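PDB 1Z05: transcriptional regulator, ROK family from Vibrio cholerae O1 biovar eltor, which probably binds DNA as a zinc-containing transcriptional regulator of the ROK (NagC/XylR) family, a homolog of E. coli Mlc linked to carbohydrate metabolism. Local coordinates for residues 115-120 against 190-195; 173-178 against 410-415; 308-313 against 331-336; 318-323 against 365-370; 43-48 against 101-106. All coordinates share one frame; numbering follows the deposited sequence.

Contact 1 of 5, residues 115-120 against 190-195. With SO4 (sulfate ion), chain C; SO4 (sulfate ion), chain D; SO4 (sulfate ion), chain F.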
# COMPACT_ATOMS: atom_id res chain seq x y z
N LEU A 115 13.84 8.81 -19.54
CA LEU A 115 15.06 9.54 -19.23
C LEU A 115 15.99 8.59 -18.50
O LEU A 115 15.81 8.33 -17.30
CB LEU A 115 14.76 10.80 -18.39
CG LEU A 115 15.95 11.75 -18.12
CD1 LEU A 115 16.61 12.20 -19.42
CD2 LEU A 115 15.52 12.96 -17.29
N GLY A 116 16.96 8.04 -19.23
CA GLY A 116 17.92 7.11 -18.66
C GLY A 116 19.23 7.80 -18.35
O GLY A 116 19.35 9.02 -18.52
N ARG A 117 20.23 7.03 -17.92
CA ARG A 117 21.53 7.58 -17.55
C ARG A 117 22.34 7.96 -18.78
O ARG A 117 22.97 7.11 -19.41
CB ARG A 117 22.31 6.60 -16.66
CG ARG A 117 21.63 6.34 -15.31
CD ARG A 117 22.15 5.07 -14.67
NE ARG A 117 21.75 4.94 -13.27
CZ ARG A 117 20.59 4.46 -12.84
NH1 ARG A 117 19.67 4.03 -13.71
NH2 ARG A 117 20.34 4.38 -11.54
N GLY A 118 22.29 9.24 -19.13
CA GLY A 118 23.02 9.76 -20.28
C GLY A 118 22.28 9.63 -21.60
O GLY A 118 22.87 9.85 -22.66
N TYR A 119 21.00 9.28 -21.55
CA TYR A 119 20.20 9.20 -22.77
C TYR A 119 18.71 9.50 -22.56
O TYR A 119 18.20 9.49 -21.44
CB TYR A 119 20.36 7.83 -23.43
CG TYR A 119 19.71 6.70 -22.66
CD1 TYR A 119 18.37 6.36 -22.86
CD2 TYR A 119 20.45 5.96 -21.73
CE1 TYR A 119 17.77 5.31 -22.14
CE2 TYR A 119 19.88 4.92 -21.02
CZ TYR A 119 18.54 4.60 -21.23
OH TYR A 119 17.99 3.56 -20.52
N LEU A 120 18.03 9.75 -23.68
CA LEU A 120 16.60 9.94 -23.70
C LEU A 120 16.02 9.07 -24.80
O LEU A 120 16.46 9.13 -25.95
CB LEU A 120 16.25 11.41 -23.96
CG LEU A 120 14.77 11.74 -24.26
CD1 LEU A 120 13.89 11.48 -23.03
CD2 LEU A 120 14.60 13.17 -24.76
N MET A 190 17.43 12.52 -8.72
CA MET A 190 17.63 11.30 -9.51
C MET A 190 19.10 10.96 -9.70
O MET A 190 19.97 11.82 -9.48
CB MET A 190 16.89 11.43 -10.85
CG MET A 190 17.46 12.45 -11.82
SD MET A 190 16.54 12.47 -13.36
CE MET A 190 16.64 10.73 -13.85
N PRO A 191 19.40 9.71 -10.12
CA PRO A 191 20.79 9.36 -10.40
C PRO A 191 21.29 10.08 -11.66
O PRO A 191 20.47 10.51 -12.48
CB PRO A 191 20.75 7.85 -10.66
CG PRO A 191 19.38 7.40 -10.25
CD PRO A 191 18.49 8.58 -10.34
N HIS A 192 22.61 10.22 -11.78
CA HIS A 192 23.27 10.75 -12.99
C HIS A 192 23.13 12.26 -13.16
O HIS A 192 24.14 12.97 -13.24
CB HIS A 192 22.79 10.01 -14.25
CG HIS A 192 23.53 10.41 -15.49
ND1 HIS A 192 24.75 9.87 -15.84
CD2 HIS A 192 23.22 11.30 -16.47
CE1 HIS A 192 25.16 10.40 -16.97
NE2 HIS A 192 24.25 11.27 -17.38
N TYR A 193 21.90 12.75 -13.21
CA TYR A 193 21.64 14.17 -13.41
C TYR A 193 21.61 14.92 -12.09
O TYR A 193 21.30 14.35 -11.03
CB TYR A 193 20.32 14.39 -14.18
CG TYR A 193 20.24 13.64 -15.49
CD1 TYR A 193 20.86 14.13 -16.64
CD2 TYR A 193 19.54 12.43 -15.58
CE1 TYR A 193 20.80 13.45 -17.84
CE2 TYR A 193 19.47 11.73 -16.79
CZ TYR A 193 20.10 12.26 -17.92
OH TYR A 193 20.04 11.60 -19.13
N ASN A 194 21.97 16.20 -12.14
CA ASN A 194 21.91 17.06 -10.98
C ASN A 194 20.54 17.74 -10.94
O ASN A 194 20.34 18.81 -11.52
CB ASN A 194 23.04 18.09 -11.02
CG ASN A 194 23.03 19.03 -9.83
OD1 ASN A 194 22.51 18.70 -8.76
ND2 ASN A 194 23.60 20.22 -10.01
N VAL A 195 19.61 17.09 -10.24
CA VAL A 195 18.21 17.51 -10.21
C VAL A 195 17.72 17.79 -8.80
O VAL A 195 18.06 17.07 -7.86
CB VAL A 195 17.31 16.45 -10.92
CG1 VAL A 195 15.84 16.61 -10.54
CG2 VAL A 195 17.49 16.56 -12.42
S SO4 C . 20.16 3.05 -17.63
O1 SO4 C . 19.56 2.21 -18.66
O2 SO4 C . 20.21 2.36 -16.36
O3 SO4 C . 21.51 3.38 -18.09
O4 SO4 C . 19.36 4.27 -17.46
S SO4 D . 18.26 1.20 -11.28
O1 SO4 D . 17.00 0.82 -11.91
O2 SO4 D . 18.67 0.17 -10.34
O3 SO4 D . 19.28 1.35 -12.32
O4 SO4 D . 18.11 2.48 -10.59
S SO4 F . 25.09 9.25 -9.52
O1 SO4 F . 25.76 10.30 -10.29
O2 SO4 F . 23.86 9.78 -8.95
O3 SO4 F . 24.79 8.12 -10.39
O4 SO4 F . 25.97 8.80 -8.44
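Y193 reaches across to the hairpin turn at G116-Y119 and gives its phenol proton to the carbonyl of G116, OH to O 2.7 Å, arriving nearly along the C=O axis (170°). L115, whose CG lies anti to the backbone N (chi1 -174°), brings that CG to 3.8 Å from CE2 of Y193 at a slant to the ring, while the imidazole of the next-door H192 lies against one ring face with CD2 over the centre. Farther along, CD2 of L115 touches the sulfur of M190. H192 in turn sets one face of its ring on the turn backbone: the amide N of G118 stands 3.3 Å above the ring plane, offset toward the rim, and NE2 does not take its proton. G118 is the left-handed corner of a type II turn. R117 leaves that turn with its chain extended from CG to NE and crosses P191 obliquely, NH2 to CG 3.4 Å. Its polar end serves two sulfates, probably from the crystallisation liquor. NH2 of R117 bonds O4 of the chain D ion at 3.1 Å. Backbone N of R117 holds O4 of the chain C ion at 2.9 Å. NH1 adds a weak bond to O2 of that ion. Y119 OH, also bonded to R114, grips the same chain C ion, and H192 N binds a third sulfate. Apolar packing and one hydroxyl-to-carbonyl bond thus fix the turn of strands 108-116 and 119-126 to the 190-195 loop, beside a surface of backbone amides and arginine that probably favours anions.

Contact 2 of 5, residues 173-178 against 410-415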
# COMPACT_ATOMS: atom_id res chain seq x y z
N ALA A 173 3.85 9.92 -21.68
CA ALA A 173 4.33 9.27 -20.46
C ALA A 173 5.85 9.34 -20.42
O ALA A 173 6.51 9.21 -21.45
CB ALA A 173 3.83 7.82 -20.40
N ILE A 174 6.40 9.59 -19.24
CA ILE A 174 7.85 9.60 -19.05
C ILE A 174 8.21 8.88 -17.75
O ILE A 174 7.62 9.15 -16.70
CB ILE A 174 8.47 11.03 -19.18
CG1 ILE A 174 10.00 11.01 -19.01
CG2 ILE A 174 7.81 12.06 -18.24
CD1 ILE A 174 10.72 12.15 -19.76
N THR A 175 9.14 7.94 -17.86
CA THR A 175 9.59 7.16 -16.70
C THR A 175 11.09 7.36 -16.56
O THR A 175 11.78 7.67 -17.53
CB THR A 175 9.24 5.65 -16.84
OG1 THR A 175 9.78 5.15 -18.07
CG2 THR A 175 7.72 5.46 -16.85
N LEU A 176 11.57 7.23 -15.33
CA LEU A 176 12.96 7.53 -15.01
C LEU A 176 13.29 6.99 -13.63
O LEU A 176 12.40 6.84 -12.79
CB LEU A 176 13.20 9.06 -15.03
CG LEU A 176 12.39 9.95 -14.08
CD1 LEU A 176 13.17 11.18 -13.72
CD2 LEU A 176 11.05 10.34 -14.69
N PRO A 177 14.57 6.69 -13.38
CA PRO A 177 14.98 6.32 -12.01
C PRO A 177 14.91 7.54 -11.09
O PRO A 177 14.89 8.67 -11.58
CB PRO A 177 16.43 5.87 -12.18
CG PRO A 177 16.91 6.61 -13.42
CD PRO A 177 15.71 6.67 -14.32
N GLY A 178 14.87 7.33 -9.77
CA GLY A 178 14.91 8.44 -8.83
C GLY A 178 13.64 8.68 -8.04
O GLY A 178 12.70 7.89 -8.10
N ALA A 410 3.79 3.16 -21.27
CA ALA A 410 2.57 2.63 -21.88
C ALA A 410 1.54 2.20 -20.83
O ALA A 410 0.35 2.45 -20.98
CB ALA A 410 2.90 1.48 -22.84
N ALA A 411 2.03 1.57 -19.75
CA ALA A 411 1.20 1.14 -18.63
C ALA A 411 0.52 2.31 -17.92
O ALA A 411 -0.64 2.20 -17.52
CB ALA A 411 2.04 0.34 -17.65
N LEU A 412 1.25 3.41 -17.75
CA LEU A 412 0.70 4.62 -17.14
C LEU A 412 -0.49 5.15 -17.94
O LEU A 412 -1.48 5.60 -17.38
CB LEU A 412 1.76 5.73 -17.06
CG LEU A 412 2.99 5.53 -16.18
CD1 LEU A 412 3.87 6.77 -16.23
CD2 LEU A 412 2.58 5.23 -14.73
N ILE A 413 -0.36 5.12 -19.26
CA ILE A 413 -1.40 5.59 -20.19
C ILE A 413 -2.60 4.64 -20.16
O ILE A 413 -3.74 5.09 -20.04
CB ILE A 413 -0.84 5.74 -21.65
CG1 ILE A 413 0.27 6.81 -21.71
CG2 ILE A 413 -1.96 6.06 -22.67
CD1 ILE A 413 -0.04 8.10 -20.98
N LYS A 414 -2.34 3.34 -20.25
CA LYS A 414 -3.44 2.38 -20.16
C LYS A 414 -4.23 2.56 -18.85
O LYS A 414 -5.46 2.61 -18.88
CB LYS A 414 -2.96 0.94 -20.37
CG LYS A 414 -4.01 -0.12 -20.05
CD LYS A 414 -4.10 -1.18 -21.13
CE LYS A 414 -5.18 -0.81 -22.14
NZ LYS A 414 -5.08 -1.57 -23.42
N GLN A 415 -3.52 2.68 -17.72
CA GLN A 415 -4.19 2.84 -16.43
C GLN A 415 -4.93 4.18 -16.31
O GLN A 415 -5.97 4.25 -15.64
CB GLN A 415 -3.22 2.62 -15.25
CG GLN A 415 -3.90 2.44 -13.88
CD GLN A 415 -4.96 1.34 -13.86
OE1 GLN A 415 -6.11 1.58 -13.48
NE2 GLN A 415 -4.58 0.13 -14.26
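A173, L412 and I413 bury the most surface here, where strand 173-176 packs against helix 410-415. The short axes come within 8.0 Å at 134°, so the helix runs askew and roughly counter to the strand. A173 points its methyl at the helix, and both CG1 and CD1 of I413 lie 3.9 Å from that CB. I413 does not aim straight at the strand; with CG1 anti to the carbonyl carbon (chi1 -63°) and a second bend at CD1 (chi2 -45°), its ethyl arm curls back onto the alanine. L412 is directed at the strand and uses one branch: CD1 sits 4.3 Å from CB of A173 and 4.1 Å from CG2 of T175, thus bridging two residues that face the same side of the strand. T175 offers this methyl obliquely, beside its own backbone N. Around the pair, A215 of the edge strand packs on L412, F213 and F110 on I413, and A220 of helix 217-228 on T175. Strand 168-176 is an inner strand, between 108-116 and 212-216, of a sheet of the actin-like (ASKHA) type, as in ROK proteins; helix 407-418 covers one face. With only aliphatic carbons carrying the interface, cohesion rests on hydrophobic burial and shape.

Contact 3 of 5, residues 308-313 against 331-336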
# COMPACT_ATOMS: atom_id res chain seq x y z
N GLU A 308 41.77 -17.20 -7.32
CA GLU A 308 40.75 -18.21 -7.58
C GLU A 308 40.62 -18.46 -9.08
O GLU A 308 40.49 -17.51 -9.85
CB GLU A 308 39.40 -17.82 -6.97
CG GLU A 308 39.40 -17.84 -5.45
CD GLU A 308 38.01 -17.69 -4.85
OE1 GLU A 308 37.10 -18.47 -5.23
OE2 GLU A 308 37.84 -16.82 -3.98
N PRO A 309 40.64 -19.74 -9.51
CA PRO A 309 40.63 -20.04 -10.94
C PRO A 309 39.28 -19.75 -11.60
O PRO A 309 38.22 -19.93 -10.98
CB PRO A 309 40.96 -21.54 -10.99
CG PRO A 309 40.53 -22.07 -9.69
CD PRO A 309 40.67 -20.97 -8.68
N SER A 310 39.32 -19.29 -12.84
CA SER A 310 38.11 -18.95 -13.58
C SER A 310 38.43 -18.74 -15.04
O SER A 310 39.54 -18.33 -15.38
CB SER A 310 37.46 -17.68 -13.03
OG SER A 310 36.29 -17.32 -13.76
N CYS A 311 37.44 -19.00 -15.89
CA CYS A 311 37.53 -18.69 -17.31
C CYS A 311 37.49 -17.17 -17.55
O CYS A 311 37.78 -16.70 -18.65
CB CYS A 311 36.40 -19.38 -18.08
SG CYS A 311 34.73 -18.79 -17.71
N LEU A 312 37.12 -16.41 -16.52
CA LEU A 312 37.10 -14.95 -16.57
C LEU A 312 38.45 -14.31 -16.21
O LEU A 312 38.60 -13.09 -16.31
CB LEU A 312 36.00 -14.39 -15.66
CG LEU A 312 34.53 -14.70 -15.98
CD1 LEU A 312 33.63 -14.42 -14.78
CD2 LEU A 312 34.04 -13.93 -17.21
N ALA A 313 39.42 -15.12 -15.79
CA ALA A 313 40.69 -14.63 -15.24
C ALA A 313 41.62 -13.95 -16.25
O ALA A 313 42.64 -13.36 -15.86
CB ALA A 313 41.43 -15.76 -14.52
N ASP A 331 31.12 -22.14 -15.27
CA ASP A 331 32.33 -21.68 -14.58
C ASP A 331 32.08 -21.67 -13.07
O ASP A 331 31.21 -20.93 -12.61
CB ASP A 331 32.77 -20.29 -15.06
CG ASP A 331 34.03 -19.81 -14.36
OD1 ASP A 331 35.09 -20.46 -14.52
OD2 ASP A 331 33.96 -18.80 -13.63
N PRO A 332 32.81 -22.50 -12.31
CA PRO A 332 32.59 -22.64 -10.87
C PRO A 332 32.58 -21.31 -10.10
O PRO A 332 31.70 -21.09 -9.27
CB PRO A 332 33.76 -23.51 -10.41
CG PRO A 332 34.07 -24.34 -11.62
CD PRO A 332 33.88 -23.41 -12.78
N LEU A 333 33.54 -20.43 -10.39
CA LEU A 333 33.59 -19.12 -9.74
C LEU A 333 32.35 -18.26 -10.02
O LEU A 333 31.73 -17.73 -9.09
CB LEU A 333 34.88 -18.37 -10.07
CG LEU A 333 35.02 -16.95 -9.47
CD1 LEU A 333 34.98 -17.02 -7.96
CD2 LEU A 333 36.31 -16.28 -9.92
N ALA A 334 31.98 -18.13 -11.29
CA ALA A 334 30.81 -17.35 -11.69
C ALA A 334 29.52 -17.94 -11.12
O ALA A 334 28.65 -17.22 -10.65
CB ALA A 334 30.74 -17.24 -13.21
N VAL A 335 29.40 -19.27 -11.17
CA VAL A 335 28.29 -19.96 -10.52
C VAL A 335 28.22 -19.59 -9.04
O VAL A 335 27.16 -19.19 -8.55
CB VAL A 335 28.39 -21.51 -10.70
CG1 VAL A 335 27.40 -22.24 -9.78
CG2 VAL A 335 28.18 -21.91 -12.16
N ASP A 336 29.34 -19.68 -8.34
CA ASP A 336 29.38 -19.35 -6.91
C ASP A 336 29.00 -17.89 -6.60
O ASP A 336 28.30 -17.61 -5.62
CB ASP A 336 30.75 -19.67 -6.33
CG ASP A 336 30.73 -19.79 -4.82
OD1 ASP A 336 30.01 -20.69 -4.29
OD2 ASP A 336 31.43 -18.98 -4.15
O HOH W 1 35.97 -21.05 -11.95
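S310 and D331 are joined by a hydrogen bond: OG of S310 donates to OD2 at 2.8 Å, on the syn side but 33° out of the carboxylate plane. The other oxygen, OD1 of D331, takes the backbone N of C311 at 3.1 Å in a straight bond (169°) from above that plane. OD2 also receives N of A334, at 3.1 Å and on the face opposite S310, so both carboxylate oxygens are engaged and the group's rotation is fixed. S310 OG, anti to its own N (chi1 178°), accepts in turn from N of L312. One water extends the network, donating to O of P309 and OD1 of D331 and accepting from N of L333. Van der Waals contacts flank this centre. L333 lays CD2 3.6 Å from CB of S310, and CD1 touches the carboxylate end of E308, whose charge is paired with R303. SG of C311 rests 3.6 Å from CG of D331. The apolar pair is L312 CD1 with CB of A334, at 4.3 Å. I304 of helix 293-305 packs on both L333 and L312. D331 is thus the N-cap of helix 332-356, its capping carboxylate also holding an ST turn at S310, which opens a type I beta turn: a helix start tied to the loop one helix earlier in the chain.

Contact 4 of 5, residues 318-323 against 365-370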
# COMPACT_ATOMS: atom_id res chain seq x y z
N ILE A 318 35.32 -7.05 -17.21
CA ILE A 318 34.23 -7.98 -16.91
C ILE A 318 32.89 -7.27 -16.73
O ILE A 318 32.75 -6.38 -15.90
CB ILE A 318 34.51 -8.78 -15.60
CG1 ILE A 318 35.96 -9.31 -15.54
CG2 ILE A 318 33.45 -9.87 -15.38
CD1 ILE A 318 36.20 -10.63 -16.23
N SER A 319 31.90 -7.68 -17.52
CA SER A 319 30.53 -7.19 -17.38
C SER A 319 29.67 -8.21 -16.65
O SER A 319 30.09 -9.35 -16.42
CB SER A 319 29.93 -6.87 -18.75
OG SER A 319 29.66 -8.05 -19.48
N ILE A 320 28.45 -7.79 -16.28
CA ILE A 320 27.47 -8.69 -15.69
C ILE A 320 27.05 -9.76 -16.70
O ILE A 320 26.90 -10.93 -16.34
CB ILE A 320 26.23 -7.92 -15.15
CG1 ILE A 320 26.64 -6.93 -14.04
CG2 ILE A 320 25.14 -8.89 -14.64
CD1 ILE A 320 27.05 -7.60 -12.72
N GLU A 321 26.90 -9.35 -17.96
CA GLU A 321 26.64 -10.28 -19.06
C GLU A 321 27.70 -11.38 -19.15
O GLU A 321 27.37 -12.54 -19.33
CB GLU A 321 26.54 -9.54 -20.40
CG GLU A 321 25.24 -8.74 -20.61
CD GLU A 321 25.25 -7.37 -19.93
OE1 GLU A 321 26.25 -7.02 -19.26
OE2 GLU A 321 24.25 -6.63 -20.09
N ASP A 322 28.97 -10.99 -19.03
CA ASP A 322 30.10 -11.94 -19.04
C ASP A 322 30.02 -12.93 -17.87
O ASP A 322 30.26 -14.12 -18.05
CB ASP A 322 31.44 -11.21 -18.97
CG ASP A 322 31.68 -10.28 -20.14
OD1 ASP A 322 30.87 -10.27 -21.09
OD2 ASP A 322 32.68 -9.54 -20.09
N ILE A 323 29.71 -12.42 -16.68
CA ILE A 323 29.57 -13.25 -15.48
C ILE A 323 28.43 -14.25 -15.65
O ILE A 323 28.58 -15.44 -15.33
CB ILE A 323 29.38 -12.40 -14.19
CG1 ILE A 323 30.57 -11.46 -13.99
CG2 ILE A 323 29.22 -13.30 -12.96
CD1 ILE A 323 30.29 -10.26 -13.09
N GLY A 365 15.94 -7.95 -14.86
CA GLY A 365 17.32 -7.48 -14.97
C GLY A 365 18.16 -8.42 -15.81
O GLY A 365 17.72 -9.54 -16.11
N VAL A 366 19.36 -7.98 -16.18
CA VAL A 366 20.26 -8.77 -17.02
C VAL A 366 20.62 -10.10 -16.35
O VAL A 366 20.91 -11.10 -17.02
CB VAL A 366 21.53 -7.98 -17.47
CG1 VAL A 366 21.15 -6.74 -18.26
CG2 VAL A 366 22.39 -7.60 -16.28
N ILE A 367 20.58 -10.11 -15.02
CA ILE A 367 20.84 -11.30 -14.21
C ILE A 367 19.95 -12.50 -14.55
O ILE A 367 20.25 -13.65 -14.19
CB ILE A 367 20.74 -10.97 -12.69
CG1 ILE A 367 21.69 -11.84 -11.88
CG2 ILE A 367 19.28 -11.03 -12.19
CD1 ILE A 367 23.16 -11.46 -12.04
N ASN A 368 18.85 -12.26 -15.26
CA ASN A 368 17.99 -13.34 -15.74
C ASN A 368 18.67 -14.25 -16.78
O ASN A 368 18.16 -15.34 -17.08
CB ASN A 368 16.65 -12.80 -16.26
CG ASN A 368 15.67 -12.52 -15.15
OD1 ASN A 368 15.53 -13.30 -14.21
ND2 ASN A 368 14.97 -11.39 -15.26
N GLN A 369 19.81 -13.81 -17.30
CA GLN A 369 20.61 -14.62 -18.22
C GLN A 369 21.30 -15.78 -17.49
O GLN A 369 21.81 -16.70 -18.12
CB GLN A 369 21.62 -13.74 -18.97
CG GLN A 369 20.95 -12.80 -19.97
CD GLN A 369 21.86 -11.68 -20.46
OE1 GLN A 369 23.07 -11.68 -20.22
NE2 GLN A 369 21.27 -10.70 -21.14
N ALA A 370 21.30 -15.72 -16.16
CA ALA A 370 21.79 -16.81 -15.33
C ALA A 370 20.69 -17.34 -14.39
O ALA A 370 20.98 -17.87 -13.32
CB ALA A 370 23.01 -16.36 -14.52
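I320 and V366 meet through branches set by their first torsions: CG2 of I320 is anti to the backbone N, with CG1 beside it (chi1 -62°), while V366 has CG1 anti to the carbonyl carbon (chi1 -59°), which leaves its CG2 between N and the carbonyl carbon. The two CG2 methyls press together at 3.5 Å, closer than two methyls normally sit, and the side chains cross at about a right angle. From the same I320 methyl, I367 is reached by its far end, CD1 at 4.2 Å. E321 folds back through a bend at chi2 (81°), bringing OE2 to 3.6 Å from CG1 of V366; its CG also lies against Q369, in one of the two conformers of that glutamine. Behind this face, S319 caps helix 320-328: N of D322 donates to OG of S319 at 3.1 Å, and D322 returns a weak bond from N of S319, a capping box. I320 also packs on I296 and R297 of helix 293-305, and Y402 lies against V366. Helix 320-328 is thereby seated by its first turn on the 3-10 segment that joins strand 360-364 to helix 371-385. A largely buried aliphatic centre with E321 and Q369 at its exposed border implies that methyl packing supplies the cohesion, and the polar chains add van der Waals contacts, with E321 OE2 against V366.

Contact 5 of 5, residues 43-48 against 101-106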
# COMPACT_ATOMS: atom_id res chain seq x y z
N ARG A 43 -14.47 2.85 -15.83
CA ARG A 43 -15.03 1.52 -15.59
C ARG A 43 -15.70 0.94 -16.84
O ARG A 43 -15.48 -0.22 -17.19
CB ARG A 43 -16.02 1.56 -14.43
CG ARG A 43 -15.35 1.75 -13.07
CD ARG A 43 -16.35 1.73 -11.91
NE ARG A 43 -16.87 0.38 -11.67
CZ ARG A 43 -18.16 0.04 -11.72
NH1 ARG A 43 -19.09 0.94 -11.98
NH2 ARG A 43 -18.51 -1.22 -11.49
N VAL A 44 -16.51 1.76 -17.51
CA VAL A 44 -17.20 1.35 -18.74
C VAL A 44 -16.21 1.08 -19.88
O VAL A 44 -16.31 0.08 -20.58
CB VAL A 44 -18.28 2.37 -19.16
CG1 VAL A 44 -18.77 2.11 -20.59
CG2 VAL A 44 -19.44 2.32 -18.18
N TYR A 45 -15.25 1.99 -20.05
CA TYR A 45 -14.23 1.84 -21.09
C TYR A 45 -13.38 0.58 -20.91
O TYR A 45 -13.06 -0.12 -21.90
CB TYR A 45 -13.35 3.09 -21.12
CG TYR A 45 -12.29 3.04 -22.17
CD1 TYR A 45 -12.55 3.48 -23.47
CD2 TYR A 45 -11.01 2.54 -21.88
CE1 TYR A 45 -11.55 3.44 -24.46
CE2 TYR A 45 -10.02 2.48 -22.86
CZ TYR A 45 -10.30 2.93 -24.15
OH TYR A 45 -9.32 2.90 -25.12
N LYS A 46 -13.01 0.28 -19.67
CA LYS A 46 -12.26 -0.95 -19.35
C LYS A 46 -13.06 -2.21 -19.70
O LYS A 46 -12.50 -3.17 -20.26
CB LYS A 46 -11.82 -0.97 -17.88
CG LYS A 46 -10.92 -2.16 -17.53
CD LYS A 46 -10.60 -2.19 -16.04
CE LYS A 46 -9.74 -3.39 -15.69
NZ LYS A 46 -9.31 -3.29 -14.26
N LEU A 47 -14.35 -2.21 -19.39
CA LEU A 47 -15.22 -3.33 -19.79
C LEU A 47 -15.26 -3.53 -21.31
O LEU A 47 -15.11 -4.65 -21.80
CB LEU A 47 -16.64 -3.14 -19.24
CG LEU A 47 -16.86 -3.50 -17.76
CD1 LEU A 47 -18.25 -3.07 -17.30
CD2 LEU A 47 -16.64 -4.99 -17.51
N ILE A 48 -15.43 -2.43 -22.04
CA ILE A 48 -15.45 -2.46 -23.51
C ILE A 48 -14.10 -2.94 -24.08
O ILE A 48 -14.06 -3.76 -25.01
CB ILE A 48 -15.82 -1.08 -24.09
CG1 ILE A 48 -17.24 -0.70 -23.66
CG2 ILE A 48 -15.75 -1.08 -25.60
CD1 ILE A 48 -17.58 0.76 -23.86
N LEU A 101 -20.33 -2.58 -28.71
CA LEU A 101 -19.28 -1.57 -28.54
C LEU A 101 -17.89 -2.18 -28.40
O LEU A 101 -17.70 -3.17 -27.68
CB LEU A 101 -19.60 -0.67 -27.35
CG LEU A 101 -20.84 0.21 -27.50
CD1 LEU A 101 -21.44 0.53 -26.14
CD2 LEU A 101 -20.53 1.48 -28.27
N GLN A 102 -16.93 -1.58 -29.11
CA GLN A 102 -15.52 -1.95 -29.03
C GLN A 102 -14.67 -0.69 -28.94
O GLN A 102 -15.09 0.38 -29.38
CB GLN A 102 -15.07 -2.73 -30.26
CG GLN A 102 -15.85 -4.00 -30.56
CD GLN A 102 -15.34 -4.69 -31.82
OE1 GLN A 102 -15.88 -4.50 -32.90
NE2 GLN A 102 -14.29 -5.48 -31.68
N THR A 103 -13.47 -0.82 -28.39
CA THR A 103 -12.56 0.32 -28.37
C THR A 103 -12.11 0.62 -29.81
O THR A 103 -11.92 -0.30 -30.62
CB THR A 103 -11.34 0.09 -27.47
OG1 THR A 103 -10.73 -1.16 -27.81
CG2 THR A 103 -11.77 0.04 -26.02
N ASN A 104 -11.98 1.90 -30.10
CA ASN A 104 -11.59 2.38 -31.41
C ASN A 104 -10.17 2.94 -31.34
O ASN A 104 -9.97 4.15 -31.42
CB ASN A 104 -12.59 3.46 -31.87
CG ASN A 104 -12.37 3.89 -33.31
OD1 ASN A 104 -11.77 3.17 -34.12
ND2 ASN A 104 -12.88 5.06 -33.65
N ASN A 105 -9.19 2.05 -31.16
CA ASN A 105 -7.79 2.43 -30.94
C ASN A 105 -7.07 2.99 -32.16
O ASN A 105 -6.13 3.77 -32.01
CB ASN A 105 -6.98 1.25 -30.39
CG ASN A 105 -7.20 1.03 -28.89
OD1 ASN A 105 -7.82 1.84 -28.21
ND2 ASN A 105 -6.67 -0.07 -28.38
N LEU A 106 -7.49 2.57 -33.35
CA LEU A 106 -6.78 2.91 -34.57
C LEU A 106 -6.89 4.40 -34.86
O LEU A 106 -7.99 4.95 -34.97
CB LEU A 106 -7.30 2.07 -35.75
CG LEU A 106 -6.38 1.92 -36.97
CD1 LEU A 106 -5.08 1.20 -36.61
CD2 LEU A 106 -7.09 1.20 -38.11
O HOH W 2 -10.00 4.05 -27.55
O HOH W 3 -7.37 1.15 -25.45
O HOH W 4 -13.07 -3.66 -27.39
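Helix 43-48 and strand 101-103 cross almost perpendicularly, 92° between their directions, with axes 8.0 Å apart at closest approach. The nearest backbones are at I48 and Q102, whose CA atoms are 5.5 Å apart, and the strand is already leaving its sheet for a loop at N104. I48 lies at this crossing and buries the most surface. CG1 stands anti to its carbonyl carbon (chi1 -63°), which turns CG2 onto the strand backbone: the methyl sits 3.5 Å from O of L101 and as close to C of Q102, and it also touches CB of L101. One turn back on the helix, Y45 extends its ring anti to N toward T103. The two side chains cross at about a right angle, and CG2 of T103 makes an off-centre CH-pi contact, 4.1 Å from the ring centroid. At the far end of the tyrosine the polar partners are joined through water: OH of Y45 donates to one water and accepts from another at 2.6 Å, and both waters donate to OD1 of N105. A further water links O of I48, at 2.6 Å, to N of T103. T103 OG1 is bonded to D49 just beyond the helix segment. I83, on the partner strand, and L59 of helix 56-63 also pack on I48, placing the pair among the N-terminal helices and two-stranded sheet, consistent with a winged helix-turn-helix DNA-binding domain. The chemistry is therefore graded: aliphatic burial at I48, a methyl on an aromatic ring at T103, and, toward N105, polar atoms joined through water.

Contacts 1 and 2 share the sheet in which strands 108-116 and 168-176 are neighbours, and they touch, L115 N lying 3.1 Å from T175 O in a probable hydrogen bond. Contact 2 is the buried one, made of aliphatic groups alone; contact 1, at the partly exposed turn, adds hydroxyl and sulfate chemistry. Contacts 3 and 4 also touch, L312 and A334 of contact 3 packing on 318-323, and both involve capped helix starts, but contact 3 is largely polar and contact 4 methyl-rich. Contact 5, partly buried and watered at one end, lies in the N-terminal part, its nearest atoms about 5 Å from contact 2 without touching it, and about 54 Å from contact 3 between centres.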